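Long-range contacts in uncharacterized protein YfeY (Escherichia coli, PDB 2QZB), which is of unknown function but belongs to the DUF1131 family and is probably exported as a lipoprotein: residues V16-V21 against E128-I133; V68-N73 against I82-S87; S134-G139 against V159-W164. All blocks are in the same frame, centred on the assembly; numbering follows the deposited sequence. Where two conformers were deposited one is given.

Interaction 1: residues V16-V21 against E128-I133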
# COMPACT_ATOMS: atom_id res chain seq x y z
N VAL A 16 0.02 9.00 -3.57
CA VAL A 16 1.05 8.06 -3.92
C VAL A 16 1.50 8.29 -5.37
O VAL A 16 0.68 8.33 -6.29
CB VAL A 16 0.54 6.62 -3.75
CG1 VAL A 16 1.69 5.63 -3.70
CG2 VAL A 16 -0.34 6.53 -2.48
N SER A 17 2.80 8.43 -5.56
CA SER A 17 3.39 8.64 -6.89
C SER A 17 4.63 7.77 -6.99
O SER A 17 5.04 7.18 -6.00
CB SER A 17 3.78 10.10 -7.06
OG SER A 17 4.94 10.45 -6.26
N GLU A 18 5.24 7.71 -8.17
CA GLU A 18 6.51 7.00 -8.38
C GLU A 18 7.58 7.33 -7.34
O GLU A 18 8.36 6.45 -6.99
CB GLU A 18 7.09 7.32 -9.77
CG GLU A 18 6.24 6.82 -10.94
CD GLU A 18 5.94 5.35 -10.83
OE1 GLU A 18 6.87 4.52 -10.97
OE2 GLU A 18 4.78 5.01 -10.57
N GLN A 19 7.59 8.58 -6.86
CA GLN A 19 8.55 9.10 -5.87
C GLN A 19 8.24 8.87 -4.39
O GLN A 19 9.11 9.07 -3.55
CB GLN A 19 8.72 10.62 -6.04
CG GLN A 19 8.86 11.11 -7.48
CD GLN A 19 7.50 11.31 -8.19
OE1 GLN A 19 6.57 11.93 -7.63
NE2 GLN A 19 7.40 10.82 -9.42
N GLY A 20 7.02 8.50 -4.05
CA GLY A 20 6.68 8.26 -2.65
C GLY A 20 5.26 8.67 -2.35
O GLY A 20 4.39 8.59 -3.20
N VAL A 21 5.04 9.08 -1.11
CA VAL A 21 3.72 9.45 -0.62
C VAL A 21 3.92 10.84 -0.07
O VAL A 21 4.60 11.03 0.94
CB VAL A 21 3.22 8.47 0.44
CG1 VAL A 21 1.83 8.88 0.96
CG2 VAL A 21 3.19 7.05 -0.14
N GLU A 128 -0.64 -0.28 -13.69
CA GLU A 128 -0.29 -0.20 -15.11
C GLU A 128 0.66 0.98 -15.38
O GLU A 128 0.39 2.12 -15.01
CB GLU A 128 -1.59 -0.10 -15.95
CG GLU A 128 -1.37 0.18 -17.43
CD GLU A 128 -0.57 -0.93 -18.08
OE1 GLU A 128 -0.93 -2.11 -17.86
OE2 GLU A 128 0.43 -0.63 -18.78
N GLY A 129 1.80 0.71 -16.01
CA GLY A 129 2.77 1.76 -16.32
C GLY A 129 3.61 2.27 -15.15
O GLY A 129 4.37 3.25 -15.31
N SER A 130 3.49 1.63 -13.99
CA SER A 130 4.27 2.03 -12.81
C SER A 130 5.39 1.05 -12.49
O SER A 130 5.21 -0.15 -12.65
CB SER A 130 3.36 2.14 -11.58
OG SER A 130 4.12 2.54 -10.44
N GLN A 131 6.52 1.57 -12.02
CA GLN A 131 7.64 0.76 -11.52
C GLN A 131 7.57 0.61 -9.99
O GLN A 131 8.28 -0.20 -9.40
CB GLN A 131 8.97 1.45 -11.88
CG GLN A 131 9.31 1.51 -13.39
CD GLN A 131 10.26 2.64 -13.76
OE1 GLN A 131 10.19 3.18 -14.87
NE2 GLN A 131 11.14 3.03 -12.83
N HIS A 132 6.74 1.42 -9.33
CA HIS A 132 6.80 1.49 -7.85
C HIS A 132 5.50 1.23 -7.12
O HIS A 132 5.53 0.93 -5.94
CB HIS A 132 7.39 2.84 -7.41
CG HIS A 132 8.79 3.05 -7.87
ND1 HIS A 132 9.10 3.84 -8.96
CD2 HIS A 132 9.95 2.51 -7.44
CE1 HIS A 132 10.40 3.79 -9.17
NE2 HIS A 132 10.95 3.00 -8.25
N ILE A 133 4.36 1.34 -7.83
CA ILE A 133 3.02 1.26 -7.20
C ILE A 133 2.29 -0.06 -7.50
O ILE A 133 2.31 -0.55 -8.65
CB ILE A 133 2.15 2.50 -7.60
CG1 ILE A 133 2.87 3.80 -7.25
CG2 ILE A 133 0.73 2.47 -6.96
CD1 ILE A 133 2.21 5.04 -7.92
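A single carboxylate, that of Glu18, takes three hydrogen bonds from three consecutive residues of the loop leading into strand 133-138. Glu18 sits at the tip of a tight beta hairpin, in the type I turn from Ser17 to Gly20 that joins strands 16-17 and 20-21. Its chain folds back: CG lies anti to the carbonyl carbon and the bend at chi2 (-54°) carries the carboxylate across to the loop. Each oxygen has its own work. OE2 receives the hydroxyl of Ser130 on its syn lone pair, with OG 2.6 Å from OE2. OE1 is shared, taking Gln131 N on its syn lone pair at 3.2 Å and His132 ND1 at 3.1 Å. The imidazole meets OE1 nearly within its own ring plane but from above the carboxylate plane, and the two planes stand 49° apart. ND1 donates in this His-carboxylate hydrogen bond, and the nearby negative charge would tend to favour a protonated ring. Ser130 OG in turn accepts from the backbone N of His132 and of Ile133, an ST turn and ST motif that set the hydroxyl for Glu18. An alanine in place of Glu18 removes the carboxylate that all three donors use, and would probably loosen the loop from the hairpin. Beside the polar group the contact turns apolar at the buried Ile133 and Val16; Val16 also packs on Ile162 and Trp164, and Ile133 CG1 meets Val16 CG1 obliquely at 4.2 Å.

Interaction 2: residues V68-N73 against I82-S87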
# COMPACT_ATOMS: atom_id res chain seq x y z
N VAL A 68 -4.95 2.53 11.33
CA VAL A 68 -3.69 2.74 10.67
C VAL A 68 -3.98 3.38 9.32
O VAL A 68 -4.75 2.85 8.54
CB VAL A 68 -2.90 1.40 10.53
CG1 VAL A 68 -1.62 1.60 9.79
CG2 VAL A 68 -2.61 0.85 11.89
N ALA A 69 -3.40 4.55 9.08
CA ALA A 69 -3.50 5.23 7.77
C ALA A 69 -2.38 4.81 6.79
O ALA A 69 -2.59 4.81 5.57
CB ALA A 69 -3.47 6.74 7.94
N MET A 70 -1.19 4.52 7.33
CA MET A 70 -0.00 4.09 6.53
C MET A 70 0.90 3.30 7.44
O MET A 70 1.03 3.63 8.63
CB MET A 70 0.93 5.24 6.06
CG MET A 70 0.36 6.42 5.30
SD MET A 70 1.64 7.63 4.77
CE MET A 70 0.52 9.00 4.65
N VAL A 71 1.59 2.35 6.83
CA VAL A 71 2.71 1.63 7.45
C VAL A 71 3.96 1.98 6.66
O VAL A 71 3.99 1.77 5.45
CB VAL A 71 2.54 0.10 7.38
CG1 VAL A 71 3.71 -0.62 8.15
CG2 VAL A 71 1.16 -0.36 7.94
N ILE A 72 4.98 2.50 7.34
CA ILE A 72 6.19 2.88 6.71
C ILE A 72 7.30 1.90 7.13
O ILE A 72 7.52 1.64 8.34
CB ILE A 72 6.57 4.31 7.12
CG1 ILE A 72 5.44 5.28 6.77
CG2 ILE A 72 7.87 4.70 6.46
CD1 ILE A 72 5.65 6.71 7.34
N ASN A 73 7.98 1.35 6.13
CA ASN A 73 9.08 0.39 6.32
C ASN A 73 10.33 0.92 5.68
O ASN A 73 10.27 1.80 4.82
CB ASN A 73 8.73 -1.00 5.75
CG ASN A 73 7.85 -1.82 6.67
OD1 ASN A 73 8.31 -2.29 7.71
ND2 ASN A 73 6.60 -2.04 6.29
N ILE A 82 5.89 1.87 1.64
CA ILE A 82 4.79 2.55 2.37
C ILE A 82 3.51 1.90 1.90
O ILE A 82 3.24 1.89 0.68
CB ILE A 82 4.70 4.06 2.07
CG1 ILE A 82 6.02 4.77 2.38
CG2 ILE A 82 3.50 4.73 2.86
CD1 ILE A 82 6.30 6.08 1.58
N ASP A 83 2.77 1.30 2.83
CA ASP A 83 1.42 0.81 2.53
C ASP A 83 0.39 1.87 2.95
O ASP A 83 0.45 2.36 4.08
CB ASP A 83 1.16 -0.48 3.28
CG ASP A 83 2.18 -1.58 2.94
OD1 ASP A 83 1.82 -2.75 3.03
OD2 ASP A 83 3.34 -1.25 2.59
N VAL A 84 -0.51 2.24 2.05
CA VAL A 84 -1.45 3.32 2.33
C VAL A 84 -2.80 2.68 2.51
O VAL A 84 -3.26 1.90 1.67
CB VAL A 84 -1.47 4.42 1.23
CG1 VAL A 84 -2.51 5.55 1.57
CG2 VAL A 84 -0.10 5.05 1.07
N LEU A 85 -3.44 2.98 3.63
CA LEU A 85 -4.79 2.48 3.87
C LEU A 85 -5.80 3.62 4.04
O LEU A 85 -6.99 3.38 4.18
CB LEU A 85 -4.79 1.60 5.11
CG LEU A 85 -3.83 0.40 5.11
CD1 LEU A 85 -2.41 0.71 5.59
CD2 LEU A 85 -4.39 -0.61 6.01
N ASP A 86 -5.30 4.84 4.07
CA ASP A 86 -6.09 6.06 4.22
C ASP A 86 -6.83 6.33 2.91
O ASP A 86 -6.20 6.54 1.84
CB ASP A 86 -5.15 7.23 4.50
CG ASP A 86 -5.88 8.53 4.86
OD1 ASP A 86 -7.12 8.65 4.67
OD2 ASP A 86 -5.18 9.44 5.33
N SER A 87 -8.16 6.31 3.00
CA SER A 87 -8.98 6.41 1.79
C SER A 87 -8.85 7.80 1.18
O SER A 87 -9.09 7.97 0.00
CB SER A 87 -10.45 6.06 2.09
OG SER A 87 -10.95 6.98 3.04
O HOH W 1 5.08 -0.76 4.62
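Strands 67-73 and 81-84 form an antiparallel hairpin whose two sides differ sharply. The tight side carries Met70, Ile72, Ile82 and Val84. Met70 and Ile82 run side by side in the same direction, and the extended thioether chain brings SD to 3.9 Å from Ile82 CG2. Val21 of strand 20-21 packs on Met70, Ile82 and Val84, and Leu30 and Ile79 on Ile72. Between the strands, Val71 and Asp83 make the hydrogen-bonded pair: Val71 N lies 3.0 Å from Asp83 O and Asp83 N 2.9 Å from Val71 O, both in the carbonyl planes. Beyond Val84 the chain turns out of the sheet, and Ala69 O accepts Leu85 N at 2.8 Å and, weakly, Asp86 N. Ala69 and Met70 both face Val62 of strand 55-64, a classic beta bulge.

The other face is looser and wetter. Leu85 CD1 only grazes Val68 CG1 and Val71 CG2, at 4.4 Å each. A water bridges Val71 O, Asn73 ND2 and Asp83 OD2, donating to both oxygens and accepting from the amide. Asp83 OD2 also forms a salt bridge with Arg81, so the buried carboxylate is probably kept ionised by a neighbouring positive charge.

Interaction 3: residues S134-G139 against V159-W164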
# COMPACT_ATOMS: atom_id res chain seq x y z
N SER A 134 1.68 -0.62 -6.44
CA SER A 134 0.85 -1.82 -6.50
C SER A 134 -0.42 -1.51 -5.73
O SER A 134 -0.43 -0.60 -4.91
CB SER A 134 1.55 -2.98 -5.80
OG SER A 134 2.78 -3.31 -6.42
N TYR A 135 -1.47 -2.29 -5.98
CA TYR A 135 -2.75 -2.17 -5.27
C TYR A 135 -3.03 -3.53 -4.67
O TYR A 135 -2.82 -4.55 -5.33
CB TYR A 135 -3.89 -1.79 -6.24
CG TYR A 135 -3.60 -0.63 -7.18
CD1 TYR A 135 -3.25 0.62 -6.69
CD2 TYR A 135 -3.69 -0.79 -8.56
CE1 TYR A 135 -2.96 1.67 -7.55
CE2 TYR A 135 -3.44 0.27 -9.43
CZ TYR A 135 -3.08 1.49 -8.92
OH TYR A 135 -2.84 2.55 -9.76
N GLN A 136 -3.47 -3.58 -3.43
CA GLN A 136 -4.05 -4.83 -2.94
C GLN A 136 -5.56 -4.73 -3.01
O GLN A 136 -6.14 -3.64 -2.84
CB GLN A 136 -3.60 -5.19 -1.51
CG GLN A 136 -2.09 -5.41 -1.36
CD GLN A 136 -1.70 -6.07 -0.02
OE1 GLN A 136 -2.52 -6.22 0.90
NE2 GLN A 136 -0.43 -6.48 0.09
N PHE A 137 -6.21 -5.88 -3.24
CA PHE A 137 -7.66 -5.93 -3.41
C PHE A 137 -8.21 -6.85 -2.34
O PHE A 137 -7.53 -7.79 -1.94
CB PHE A 137 -8.04 -6.46 -4.81
CG PHE A 137 -7.79 -5.45 -5.90
CD1 PHE A 137 -6.53 -5.35 -6.51
CD2 PHE A 137 -8.78 -4.58 -6.28
CE1 PHE A 137 -6.29 -4.41 -7.48
CE2 PHE A 137 -8.55 -3.65 -7.25
CZ PHE A 137 -7.30 -3.54 -7.84
N SER A 138 -9.42 -6.58 -1.87
CA SER A 138 -10.11 -7.59 -1.05
C SER A 138 -11.58 -7.67 -1.37
O SER A 138 -12.14 -6.74 -1.97
CB SER A 138 -9.85 -7.44 0.46
OG SER A 138 -9.76 -6.11 0.88
N GLY A 139 -12.19 -8.79 -1.01
CA GLY A 139 -13.59 -9.06 -1.38
C GLY A 139 -13.90 -10.46 -0.92
O GLY A 139 -13.10 -11.05 -0.18
N VAL A 159 -10.05 -2.06 -4.07
CA VAL A 159 -8.75 -1.73 -3.58
C VAL A 159 -8.84 -1.52 -2.08
O VAL A 159 -9.64 -0.69 -1.61
CB VAL A 159 -8.20 -0.41 -4.27
CG1 VAL A 159 -6.91 0.06 -3.59
CG2 VAL A 159 -7.95 -0.63 -5.76
N SER A 160 -8.02 -2.23 -1.32
CA SER A 160 -8.02 -2.08 0.14
C SER A 160 -6.68 -1.55 0.66
O SER A 160 -6.57 -1.13 1.80
CB SER A 160 -8.33 -3.41 0.81
OG SER A 160 -7.43 -4.39 0.35
N LYS A 161 -5.66 -1.54 -0.20
CA LYS A 161 -4.40 -0.90 0.14
C LYS A 161 -3.68 -0.44 -1.13
O LYS A 161 -3.80 -1.07 -2.19
CB LYS A 161 -3.57 -1.91 0.92
CG LYS A 161 -2.26 -1.46 1.42
CD LYS A 161 -2.05 -2.12 2.76
CE LYS A 161 -1.61 -3.54 2.63
NZ LYS A 161 -1.24 -4.09 3.97
N ILE A 162 -2.95 0.67 -1.03
CA ILE A 162 -2.08 1.10 -2.11
C ILE A 162 -0.63 0.98 -1.56
O ILE A 162 -0.33 1.48 -0.46
CB ILE A 162 -2.39 2.55 -2.60
CG1 ILE A 162 -3.87 2.68 -3.05
CG2 ILE A 162 -1.44 2.95 -3.76
CD1 ILE A 162 -4.30 4.05 -3.34
N ILE A 163 0.24 0.33 -2.32
CA ILE A 163 1.62 0.08 -1.86
C ILE A 163 2.63 0.76 -2.76
O ILE A 163 2.59 0.59 -3.99
CB ILE A 163 1.90 -1.42 -1.80
CG1 ILE A 163 0.81 -2.11 -0.97
CG2 ILE A 163 3.32 -1.71 -1.27
CD1 ILE A 163 0.82 -3.57 -1.16
N TRP A 164 3.52 1.54 -2.17
CA TRP A 164 4.64 2.10 -2.89
C TRP A 164 5.91 1.36 -2.47
O TRP A 164 6.09 1.10 -1.26
CB TRP A 164 4.80 3.59 -2.58
CG TRP A 164 6.07 4.18 -3.17
CD1 TRP A 164 6.22 4.70 -4.42
CD2 TRP A 164 7.36 4.30 -2.53
NE1 TRP A 164 7.52 5.13 -4.60
CE2 TRP A 164 8.24 4.91 -3.45
CE3 TRP A 164 7.86 3.95 -1.25
CZ2 TRP A 164 9.59 5.18 -3.15
CZ3 TRP A 164 9.19 4.22 -0.95
CH2 TRP A 164 10.05 4.83 -1.90
O HOH W 2 4.77 -1.73 -5.42
O HOH W 3 -5.34 -5.41 1.70
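The two aromatic rings of strand 133-138 meet their cross-strand neighbours differently. Tyr135 has Ile162 CG2 at its edge, near the ring plane, 4.2 Å from CD1; the two side chains lie side by side, and the phenol OH continues to a hydrogen bond with Thr93 OG1. Phe137 crosses Val159 obliquely, with CE2 3.4 Å from Val159 CG2, and its ring also packs edge-to-face with Phe101. The flat amide of Gln136 lies on the side of the sheet carrying Ser134, Lys161 and Ile163. Its extended chain runs alongside Lys161, where OE1 comes 3.3 Å from CE, while NE2 rests against Ile163 CD1 and bonds to Glu124 OE1. A water donates to Gln136 OE1 and also bonds to Ser160 OG, tying the amide to the strand opposite. The backbone pairing is regular at Ser134 and Ile163, where Ile163 N reaches Ser134 O almost straight (176°) at 2.8 Å. Farther along it is irregular: Gln136 O takes Ser160 N at 2.8 Å but Lys161 N only weakly at 3.4 Å, so the register slips by one before Phe137 pairs with Val159. Two residues, Ser160 and Lys161, thus face the single residue Gln136, the classic beta bulge of an antiparallel sheet, here in the protein's large sheet, whose last strand, 158-165, lies between 81-84 and 133-138.

Interactions 2 and 3 are parts of one antiparallel sheet, joined edge to edge by strands 81-84 and 158-165: Val84 N lies 2.6 Å from Ile162 O, and Ile82 O 2.9 Å from Trp164 N, both probable hydrogen bonds. Their centres are about 11 Å apart. Interaction 1 lies against both. Val21 of its hairpin packs on the apolar face of interaction 2, CG2 coming 3.7 Å from Ile82 CD1, while Glu18 O probably accepts a hydrogen bond from Trp164 NE1 at 2.9 Å. Along the chain, 68-87 is nested within the loop closed by interaction 1, and interaction 3 follows directly after 128-133. The N-terminal hairpin therefore touches strands on both sides of the 81-84/158-165 junction.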